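Local coordinates for putative uncharacterized protein (Pseudomonas phage 201phi2-1, PDB 3R4V), which is a phage tubulin-like protein of undescribed function that holds guanosine-5'-diphosphate in its nucleotide pocket, at residues 116-121 with 153-158; 122-127 with 287-292. One frame throughout, in Å; residues are numbered along the deposited sequence.

Interaction 1 (116-121 with 153-158) is a buried contact at the ends of two neighbouring parallel strands, whereas interaction 2 (122-127 with 287-292) lies at the surface, where the start of helix 124-144 meets helix 274-294. The first is built on backbone hydrogen bonds; the second relies on side chains, with one hydrogen bond and packing around a methionine. They share the loop leading from strand 113-119 into helix 124-144, and they meet where Met121 SD packs on Leu127 CD2. Both touch GDP: Asn155 in interaction 1 reads the guanine, while Asn126 in interaction 2 holds the ribose hydroxyls.

Interaction 1: 116-121 with 153-158; sequences FVVGAM and VPNTQG. With GDP (guanosine-5'-diphosphate), chain B.
Val118 and Gly119 pair in parallel with Val153 and Pro154, tied by backbone hydrogen bonds. Val153 N donates to Val117 O (2.9 Å). Gly119 N donates to Val153 O (2.8 Å). Just past the strand end, Asn155 N donates to Gly119 O in a nearly straight bond (175°).

Among the side chains, Asn155 does most. With chi1 at -73°, its CG stands beside the backbone N and against Val118 CG1, and the Asn155 and Val118 side chains cross at about a right angle. Val118 CG1 touches both ends of the amide and is 3.2 Å from Asn155 OD1. Farther along, Met121 CG comes within 3.3 Å of Asn155 O, a plain contact. Met121 and Pro154 lie side by side, pointing the same way, with Met121 CE 3.8 Å from Pro154 CB.

The polar links to GDP complete the contact. Asn155 OD1 accepts from GDP N2 (2.9 Å), and Asn155 ND2 donates to GDP N3 (3.1 Å), a two-bond recognition of one guanine edge. One water accepts from both Met121 N and Asn155 ND2 and also bonds GDP O2', while Ala120 CB rests against the ribose.

The paired strands belong to the beta-alpha-beta unit 113-119, 124-144, 148-154. Strand 84-89 flanks 113-119, and helix 161-178 packs on Val118 and Asn155 through Ile168, Tyr161 and Ile164.

Interaction 2: 122-127 with 287-292; sequences ESTDNL and EMTRQQ. With GDP (guanosine-5'-diphosphate), chain B.
Beside the contact of Thr124 with Met288 and Gln292, Asn126 OD1 is gripped by Glu122 N (3.1 Å), on an in-plane lone pair, and by the ribose hydroxyl GDP O2' (2.9 Å); GDP O3' adds a weak bond. Asn126 ND2 donates in turn to GDP O3' (3.1 Å). Ser123 is the N-cap of helix 124-144, its OG accepting from Asn126 N (3.1 Å) almost straight at 171°.

Across the contact, Gln292 and Thr124 reach toward each other tip to tip, and Gln292 NE2 donates to Thr124 OG1 (3.2 Å). A chi1 of 51° sets that hydroxyl between the backbone N and the carbonyl carbon, while CG2 presses on Met288 CB at a tight 3.4 Å. Met288 SD lies beside the Ser123 carbonyl carbon and Thr124 N, and the bend at chi3 (64°) brings CE near Thr124 N and CG2. Met288 crosses Leu127 at about a right angle, with SD 3.9 Å from Leu127 CD1.

The arrangement is a capped helix start in a tubulin-like nucleotide pocket, its inner side holding the ribose and its outer side packed by helix 274-294, which follows strand 264-270 in the chain.

Interaction 1: 116-121 with 153-158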
ATOM      1  N   PHE A 116      -2.117  -1.701  -0.469  1.00 16.53           N
ATOM      2  CA  PHE A 116      -2.752  -0.435  -0.766  1.00 13.25           C
ATOM      3  C   PHE A 116      -1.875   0.656  -0.151  1.00 17.23           C
ATOM      4  O   PHE A 116      -1.722   0.709   1.077  1.00 17.93           O
ATOM      5  CB  PHE A 116      -4.165  -0.399  -0.165  1.00 16.70           C
ATOM      6  CG  PHE A 116      -5.153  -1.234  -0.937  1.00 14.13           C
ATOM      7  CD1 PHE A 116      -5.927  -0.665  -1.931  1.00 18.04           C
ATOM      8  CD2 PHE A 116      -5.249  -2.593  -0.705  1.00 20.08           C
ATOM      9  CE1 PHE A 116      -6.803  -1.443  -2.669  1.00 19.39           C
ATOM     10  CE2 PHE A 116      -6.130  -3.380  -1.448  1.00 19.75           C
ATOM     11  CZ  PHE A 116      -6.902  -2.804  -2.412  1.00 20.37           C
ATOM     12  N   VAL A 117      -1.271   1.495  -0.990  1.00 16.09           N
ATOM     13  CA  VAL A 117      -0.274   2.442  -0.485  1.00 16.45           C
ATOM     14  C   VAL A 117      -0.663   3.858  -0.879  1.00 19.46           C
ATOM     15  O   VAL A 117      -1.225   4.081  -1.958  1.00 18.68           O
ATOM     16  CB  VAL A 117       1.152   2.108  -0.979  1.00 14.32           C
ATOM     17  CG1 VAL A 117       1.606   0.745  -0.420  1.00 17.08           C
ATOM     18  CG2 VAL A 117       1.234   2.153  -2.501  1.00 16.13           C
ATOM     19  N   VAL A 118      -0.394   4.810   0.011  1.00 17.61           N
ATOM     20  CA  VAL A 118      -0.814   6.191  -0.217  1.00 18.04           C
ATOM     21  C   VAL A 118       0.386   7.062  -0.594  1.00 17.60           C
ATOM     22  O   VAL A 118       1.422   7.039   0.080  1.00 18.74           O
ATOM     23  CB  VAL A 118      -1.499   6.769   1.041  1.00 19.86           C
ATOM     24  CG1 VAL A 118      -1.683   8.278   0.930  1.00 21.63           C
ATOM     25  CG2 VAL A 118      -2.837   6.100   1.270  1.00 24.69           C
ATOM     26  N   GLY A 119       0.242   7.836  -1.660  1.00 18.68           N
ATOM     27  CA  GLY A 119       1.248   8.813  -2.046  1.00 19.02           C
ATOM     28  C   GLY A 119       1.004  10.128  -1.318  1.00 20.63           C
ATOM     29  O   GLY A 119       0.114  10.906  -1.689  1.00 22.73           O
ATOM     30  N   ALA A 120       1.800  10.385  -0.286  1.00 17.72           N
ATOM     31  CA  ALA A 120       1.617  11.578   0.544  1.00 19.87           C
ATOM     32  C   ALA A 120       2.284  12.772  -0.122  1.00 22.59           C
ATOM     33  O   ALA A 120       3.373  12.648  -0.685  1.00 23.09           O
ATOM     34  CB  ALA A 120       2.214  11.350   1.932  1.00 23.08           C
ATOM     35  N   MET A 121       1.658  13.943  -0.037  1.00 25.28           N
ATOM     36  CA  MET A 121       2.067  15.037  -0.908  1.00 29.19           C
ATOM     37  C   MET A 121       2.308  16.360  -0.186  1.00 32.36           C
ATOM     38  O   MET A 121       2.537  17.375  -0.839  1.00 37.43           O
ATOM     39  CB  MET A 121       1.019  15.257  -2.010  1.00 29.48           C
ATOM     40  CG  MET A 121       0.671  14.029  -2.836  1.00 35.81           C
ATOM     41  SD  MET A 121       2.052  13.476  -3.839  1.00 43.02           S
ATOM     42  CE  MET A 121       1.303  12.096  -4.705  1.00 32.82           C
ATOM     43  N   VAL A 153      -2.572   5.170  -4.336  1.00 18.43           N
ATOM     44  CA  VAL A 153      -3.578   6.207  -4.174  1.00 21.21           C
ATOM     45  C   VAL A 153      -2.879   7.491  -3.743  1.00 22.63           C
ATOM     46  O   VAL A 153      -2.385   7.586  -2.607  1.00 22.35           O
ATOM     47  CB  VAL A 153      -4.614   5.811  -3.107  1.00 29.30           C
ATOM     48  CG1 VAL A 153      -5.640   6.910  -2.932  1.00 28.46           C
ATOM     49  CG2 VAL A 153      -5.302   4.503  -3.495  1.00 34.65           C
ATOM     50  N   PRO A 154      -2.796   8.467  -4.654  1.00 23.60           N
ATOM     51  CA  PRO A 154      -2.143   9.734  -4.332  1.00 22.62           C
ATOM     52  C   PRO A 154      -3.090  10.632  -3.556  1.00 27.27           C
ATOM     53  O   PRO A 154      -4.268  10.688  -3.902  1.00 26.87           O
ATOM     54  CB  PRO A 154      -1.898  10.355  -5.707  1.00 24.21           C
ATOM     55  CG  PRO A 154      -2.987   9.795  -6.572  1.00 27.59           C
ATOM     56  CD  PRO A 154      -3.229   8.400  -6.062  1.00 28.05           C
ATOM     57  N   ASN A 155      -2.584  11.316  -2.535  1.00 23.99           N
ATOM     58  CA  ASN A 155      -3.347  12.342  -1.846  1.00 23.89           C
ATOM     59  C   ASN A 155      -3.422  13.587  -2.721  1.00 30.91           C
ATOM     60  O   ASN A 155      -2.598  14.496  -2.607  1.00 34.41           O
ATOM     61  CB  ASN A 155      -2.707  12.694  -0.501  1.00 26.01           C
ATOM     62  CG  ASN A 155      -2.889  11.612   0.545  1.00 24.16           C
ATOM     63  OD1 ASN A 155      -3.735  10.737   0.410  1.00 27.55           O
ATOM     64  ND2 ASN A 155      -2.095  11.685   1.615  1.00 23.16           N
ATOM     65  N   THR A 156      -4.412  13.619  -3.601  1.00 35.84           N
ATOM     66  CA  THR A 156      -4.559  14.711  -4.550  1.00 39.03           C
ATOM     67  C   THR A 156      -4.966  15.988  -3.819  1.00 42.71           C
ATOM     68  O   THR A 156      -5.796  15.957  -2.911  1.00 44.84           O
ATOM     69  CB  THR A 156      -5.591  14.361  -5.646  1.00 43.60           C
ATOM     70  OG1 THR A 156      -6.816  13.945  -5.034  1.00 50.81           O
ATOM     71  CG2 THR A 156      -5.077  13.232  -6.518  1.00 42.11           C
ATOM     72  N   GLN A 157      -4.375  17.110  -4.212  0.73 55.83           N
ATOM     73  CA  GLN A 157      -4.644  18.380  -3.542  0.73 61.01           C
ATOM     74  C   GLN A 157      -6.135  18.675  -3.404  0.73 57.48           C
ATOM     75  O   GLN A 157      -6.902  18.540  -4.357  0.73 55.05           O
ATOM     76  CB  GLN A 157      -3.956  19.537  -4.265  0.73 68.88           C
ATOM     77  CG  GLN A 157      -4.240  20.892  -3.637  0.73 79.73           C
ATOM     78  CD  GLN A 157      -3.569  22.035  -4.370  0.73 88.28           C
ATOM     79  OE1 GLN A 157      -2.597  21.837  -5.098  0.73 87.30           O
ATOM     80  NE2 GLN A 157      -4.091  23.243  -4.181  0.73 95.02           N
ATOM     81  N   GLY A 158      -6.537  19.076  -2.203  0.73 59.53           N
ATOM     82  CA  GLY A 158      -7.902  19.494  -1.952  0.73 58.76           C
ATOM     83  C   GLY A 158      -8.828  18.390  -1.482  0.73 57.55           C
ATOM     84  O   GLY A 158      -9.945  18.661  -1.045  0.73 56.24           O
TER
HETATM   85  PB  GDP B 400       3.511   7.178   9.813  1.00 24.95           P
HETATM   86  O1B GDP B 400       2.707   6.924  11.068  1.00 20.27           O
HETATM   87  O2B GDP B 400       3.492   5.924   8.981  1.00 25.05           O
HETATM   88  O3B GDP B 400       4.932   7.594  10.174  1.00 22.68           O
HETATM   89  O3A GDP B 400       2.879   8.405   9.006  1.00 22.53           O
HETATM   90  PA  GDP B 400       1.323   8.622   8.658  1.00 24.15           P
HETATM   91  O1A GDP B 400       0.476   8.912   9.886  1.00 25.96           O
HETATM   92  O2A GDP B 400       0.786   7.462   7.869  1.00 26.17           O
HETATM   93  O5' GDP B 400       1.431   9.930   7.781  1.00 19.85           O
HETATM   94  C5' GDP B 400       2.271   9.992   6.616  1.00 19.54           C
HETATM   95  C4' GDP B 400       1.724  11.013   5.624  1.00 23.49           C
HETATM   96  O4' GDP B 400       0.519  10.508   5.034  1.00 24.22           O
HETATM   97  C3' GDP B 400       1.327  12.330   6.271  1.00 26.45           C
HETATM   98  O3' GDP B 400       2.411  13.254   6.227  1.00 23.04           O
HETATM   99  C2' GDP B 400       0.180  12.806   5.406  1.00 23.43           C
HETATM  100  O2' GDP B 400       0.676  13.451   4.234  1.00 28.23           O
HETATM  101  C1' GDP B 400      -0.482  11.534   4.926  1.00 24.88           C
HETATM  102  N9  GDP B 400      -1.574  11.078   5.811  1.00 30.46           N
HETATM  103  C8  GDP B 400      -1.615  11.113   7.165  1.00 26.88           C
HETATM  104  N7  GDP B 400      -2.764  10.557   7.627  1.00 29.06           N
HETATM  105  C5  GDP B 400      -3.470  10.128   6.557  1.00 29.28           C
HETATM  106  C6  GDP B 400      -4.759   9.439   6.323  1.00 27.17           C
HETATM  107  O6  GDP B 400      -5.490   9.114   7.280  1.00 32.05           O
HETATM  108  N1  GDP B 400      -5.113   9.181   5.051  1.00 25.03           N
HETATM  109  C2  GDP B 400      -4.335   9.524   4.000  1.00 25.30           C
HETATM  110  N2  GDP B 400      -4.734   9.233   2.734  1.00 25.78           N
HETATM  111  N3  GDP B 400      -3.144  10.151   4.145  1.00 23.60           N
HETATM  112  C4  GDP B 400      -2.673  10.466   5.372  1.00 31.18           C
HETATM  113  O   HOH W   1      -0.688  14.208   1.820  1.00 26.38           O

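Interaction 2: 122-127 with 287-292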
ATOM      1  N   GLU A 122       2.264  16.356   1.144  1.00 30.44           N
ATOM      2  CA  GLU A 122       2.323  17.605   1.911  1.00 36.87           C
ATOM      3  C   GLU A 122       3.623  18.400   1.756  1.00 38.42           C
ATOM      4  O   GLU A 122       3.607  19.634   1.693  1.00 37.67           O
ATOM      5  CB  GLU A 122       2.116  17.327   3.406  1.00 37.70           C
ATOM      6  CG  GLU A 122       0.760  16.784   3.804  1.00 45.20           C
ATOM      7  CD  GLU A 122       0.630  16.651   5.318  1.00 55.05           C
ATOM      8  OE1 GLU A 122       1.623  16.939   6.023  1.00 47.78           O
ATOM      9  OE2 GLU A 122      -0.457  16.262   5.804  1.00 59.42           O
ATOM     10  N   SER A 123       4.748  17.696   1.724  1.00 28.62           N
ATOM     11  CA  SER A 123       6.043  18.325   1.959  1.00 24.83           C
ATOM     12  C   SER A 123       7.125  17.609   1.167  1.00 31.62           C
ATOM     13  O   SER A 123       6.891  16.525   0.654  1.00 24.76           O
ATOM     14  CB  SER A 123       6.390  18.209   3.440  1.00 30.71           C
ATOM     15  OG  SER A 123       6.421  16.839   3.809  1.00 33.01           O
ATOM     16  N   THR A 124       8.318  18.193   1.083  1.00 29.81           N
ATOM     17  CA  THR A 124       9.411  17.476   0.419  1.00 29.36           C
ATOM     18  C   THR A 124       9.808  16.223   1.214  1.00 29.76           C
ATOM     19  O   THR A 124      10.319  15.253   0.644  1.00 28.92           O
ATOM     20  CB  THR A 124      10.641  18.375   0.166  1.00 26.79           C
ATOM     21  OG1 THR A 124      11.021  19.036   1.379  1.00 27.92           O
ATOM     22  CG2 THR A 124      10.335  19.431  -0.891  1.00 27.90           C
ATOM     23  N   ASP A 125       9.578  16.235   2.528  1.00 28.10           N
ATOM     24  CA  ASP A 125       9.818  15.028   3.333  1.00 24.98           C
ATOM     25  C   ASP A 125       8.893  13.883   2.900  1.00 24.78           C
ATOM     26  O   ASP A 125       9.346  12.756   2.694  1.00 23.59           O
ATOM     27  CB  ASP A 125       9.631  15.300   4.831  1.00 26.85           C
ATOM     28  CG  ASP A 125      10.803  16.047   5.449  1.00 39.85           C
ATOM     29  OD1 ASP A 125      10.646  16.534   6.586  1.00 47.41           O
ATOM     30  OD2 ASP A 125      11.871  16.156   4.805  1.00 44.10           O
ATOM     31  N   ASN A 126       7.599  14.172   2.784  1.00 23.76           N
ATOM     32  CA  ASN A 126       6.638  13.186   2.294  1.00 21.83           C
ATOM     33  C   ASN A 126       7.076  12.659   0.926  1.00 21.48           C
ATOM     34  O   ASN A 126       7.074  11.455   0.672  1.00 22.16           O
ATOM     35  CB  ASN A 126       5.257  13.826   2.106  1.00 22.28           C
ATOM     36  CG  ASN A 126       4.411  13.852   3.383  1.00 27.02           C
ATOM     37  OD1 ASN A 126       3.320  14.421   3.387  1.00 31.93           O
ATOM     38  ND2 ASN A 126       4.902  13.244   4.452  1.00 26.26           N
ATOM     39  N   LEU A 127       7.432  13.580   0.035  1.00 21.49           N
ATOM     40  CA  LEU A 127       7.720  13.206  -1.350  1.00 21.95           C
ATOM     41  C   LEU A 127       8.984  12.377  -1.422  1.00 23.09           C
ATOM     42  O   LEU A 127       9.041  11.411  -2.161  1.00 20.52           O
ATOM     43  CB  LEU A 127       7.835  14.443  -2.245  1.00 21.59           C
ATOM     44  CG  LEU A 127       6.515  15.198  -2.428  1.00 24.26           C
ATOM     45  CD1 LEU A 127       6.743  16.566  -3.048  1.00 22.17           C
ATOM     46  CD2 LEU A 127       5.556  14.380  -3.273  1.00 24.28           C
ATOM     47  N   GLU A 287       9.951  20.754  -7.896  1.00 24.32           N
ATOM     48  CA  GLU A 287       9.310  22.059  -7.853  1.00 28.28           C
ATOM     49  C   GLU A 287       9.325  22.637  -6.438  1.00 26.71           C
ATOM     50  O   GLU A 287       9.644  23.804  -6.254  1.00 25.35           O
ATOM     51  CB  GLU A 287       7.885  21.986  -8.408  1.00 27.85           C
ATOM     52  CG  GLU A 287       7.087  23.302  -8.265  1.00 38.33           C
ATOM     53  CD  GLU A 287       7.795  24.522  -8.868  1.00 50.84           C
ATOM     54  OE1 GLU A 287       8.689  24.364  -9.735  1.00 44.09           O
ATOM     55  OE2 GLU A 287       7.450  25.653  -8.465  1.00 55.32           O
ATOM     56  N   MET A 288       9.007  21.818  -5.443  1.00 25.59           N
ATOM     57  CA  MET A 288       9.038  22.278  -4.054  1.00 24.60           C
ATOM     58  C   MET A 288      10.459  22.651  -3.628  1.00 27.03           C
ATOM     59  O   MET A 288      10.680  23.662  -2.948  1.00 27.18           O
ATOM     60  CB  MET A 288       8.503  21.207  -3.104  1.00 29.18           C
ATOM     61  CG  MET A 288       7.013  20.985  -3.139  1.00 36.95           C
ATOM     62  SD  MET A 288       6.518  20.138  -1.617  1.00 40.94           S
ATOM     63  CE  MET A 288       6.929  21.394  -0.411  1.00 60.83           C
ATOM     64  N   THR A 289      11.424  21.821  -4.018  1.00 25.54           N
ATOM     65  CA  THR A 289      12.811  22.080  -3.653  1.00 24.99           C
ATOM     66  C   THR A 289      13.352  23.321  -4.367  1.00 27.57           C
ATOM     67  O   THR A 289      14.135  24.082  -3.800  1.00 32.26           O
ATOM     68  CB  THR A 289      13.707  20.857  -3.939  1.00 35.23           C
ATOM     69  OG1 THR A 289      13.323  19.782  -3.071  1.00 35.23           O
ATOM     70  CG2 THR A 289      15.158  21.205  -3.680  1.00 43.69           C
ATOM     71  N   ARG A 290      12.930  23.534  -5.608  1.00 28.16           N
ATOM     72  CA  ARG A 290      13.308  24.748  -6.308  1.00 29.44           C
ATOM     73  C   ARG A 290      12.878  25.953  -5.468  1.00 28.70           C
ATOM     74  O   ARG A 290      13.663  26.879  -5.224  1.00 29.91           O
ATOM     75  CB  ARG A 290      12.667  24.809  -7.694  1.00 30.05           C
ATOM     76  CG  ARG A 290      13.093  26.025  -8.507  1.00 41.35           C
ATOM     77  CD  ARG A 290      12.309  26.136  -9.805  1.00 48.44           C
ATOM     78  NE  ARG A 290      10.893  26.398  -9.567  1.00 52.32           N
ATOM     79  CZ  ARG A 290      10.385  27.610  -9.363  1.00 71.58           C
ATOM     80  NH1 ARG A 290      11.179  28.674  -9.361  1.00 77.94           N
ATOM     81  NH2 ARG A 290       9.083  27.760  -9.156  1.00 76.12           N
ATOM     82  N   GLN A 291      11.635  25.932  -5.005  1.00 30.74           N
ATOM     83  CA  GLN A 291      11.130  27.045  -4.205  1.00 29.84           C
ATOM     84  C   GLN A 291      11.920  27.236  -2.913  1.00 31.01           C
ATOM     85  O   GLN A 291      12.250  28.355  -2.540  1.00 30.83           O
ATOM     86  CB  GLN A 291       9.646  26.853  -3.912  1.00 35.91           C
ATOM     87  CG  GLN A 291       8.774  26.958  -5.156  1.00 48.34           C
ATOM     88  CD  GLN A 291       7.337  26.546  -4.893  1.00 63.95           C
ATOM     89  OE1 GLN A 291       6.898  26.488  -3.742  1.00 74.47           O
ATOM     90  NE2 GLN A 291       6.598  26.249  -5.959  1.00 58.65           N
ATOM     91  N   GLN A 292      12.236  26.138  -2.239  1.00 32.38           N
ATOM     92  CA  GLN A 292      13.022  26.196  -1.011  1.00 30.89           C
ATOM     93  C   GLN A 292      14.419  26.781  -1.252  1.00 29.82           C
ATOM     94  O   GLN A 292      14.899  27.608  -0.471  1.00 34.62           O
ATOM     95  CB  GLN A 292      13.123  24.797  -0.384  1.00 31.67           C
ATOM     96  CG  GLN A 292      11.784  24.218   0.088  1.00 31.70           C
ATOM     97  CD  GLN A 292      11.907  22.789   0.610  1.00 34.70           C
ATOM     98  OE1 GLN A 292      12.961  22.160   0.498  1.00 39.60           O
ATOM     99  NE2 GLN A 292      10.823  22.270   1.170  1.00 30.85           N
TER
HETATM  100  PB  GDP B 400       3.511   7.178   9.813  1.00 24.95           P
HETATM  101  O1B GDP B 400       2.707   6.924  11.068  1.00 20.27           O
HETATM  102  O2B GDP B 400       3.492   5.924   8.981  1.00 25.05           O
HETATM  103  O3B GDP B 400       4.932   7.594  10.174  1.00 22.68           O
HETATM  104  O3A GDP B 400       2.879   8.405   9.006  1.00 22.53           O
HETATM  105  PA  GDP B 400       1.323   8.622   8.658  1.00 24.15           P
HETATM  106  O1A GDP B 400       0.476   8.912   9.886  1.00 25.96           O
HETATM  107  O2A GDP B 400       0.786   7.462   7.869  1.00 26.17           O
HETATM  108  O5' GDP B 400       1.431   9.930   7.781  1.00 19.85           O
HETATM  109  C5' GDP B 400       2.271   9.992   6.616  1.00 19.54           C
HETATM  110  C4' GDP B 400       1.724  11.013   5.624  1.00 23.49           C
HETATM  111  O4' GDP B 400       0.519  10.508   5.034  1.00 24.22           O
HETATM  112  C3' GDP B 400       1.327  12.330   6.271  1.00 26.45           C
HETATM  113  O3' GDP B 400       2.411  13.254   6.227  1.00 23.04           O
HETATM  114  C2' GDP B 400       0.180  12.806   5.406  1.00 23.43           C
HETATM  115  O2' GDP B 400       0.676  13.451   4.234  1.00 28.23           O
HETATM  116  C1' GDP B 400      -0.482  11.534   4.926  1.00 24.88           C
HETATM  117  N9  GDP B 400      -1.574  11.078   5.811  1.00 30.46           N
HETATM  118  C8  GDP B 400      -1.615  11.113   7.165  1.00 26.88           C
HETATM  119  N7  GDP B 400      -2.764  10.557   7.627  1.00 29.06           N
HETATM  120  C5  GDP B 400      -3.470  10.128   6.557  1.00 29.28           C
HETATM  121  C6  GDP B 400      -4.759   9.439   6.323  1.00 27.17           C
HETATM  122  O6  GDP B 400      -5.490   9.114   7.280  1.00 32.05           O
HETATM  123  N1  GDP B 400      -5.113   9.181   5.051  1.00 25.03           N
HETATM  124  C2  GDP B 400      -4.335   9.524   4.000  1.00 25.30           C
HETATM  125  N2  GDP B 400      -4.734   9.233   2.734  1.00 25.78           N
HETATM  126  N3  GDP B 400      -3.144  10.151   4.145  1.00 23.60           N
HETATM  127  C4  GDP B 400      -2.673  10.466   5.372  1.00 31.18           C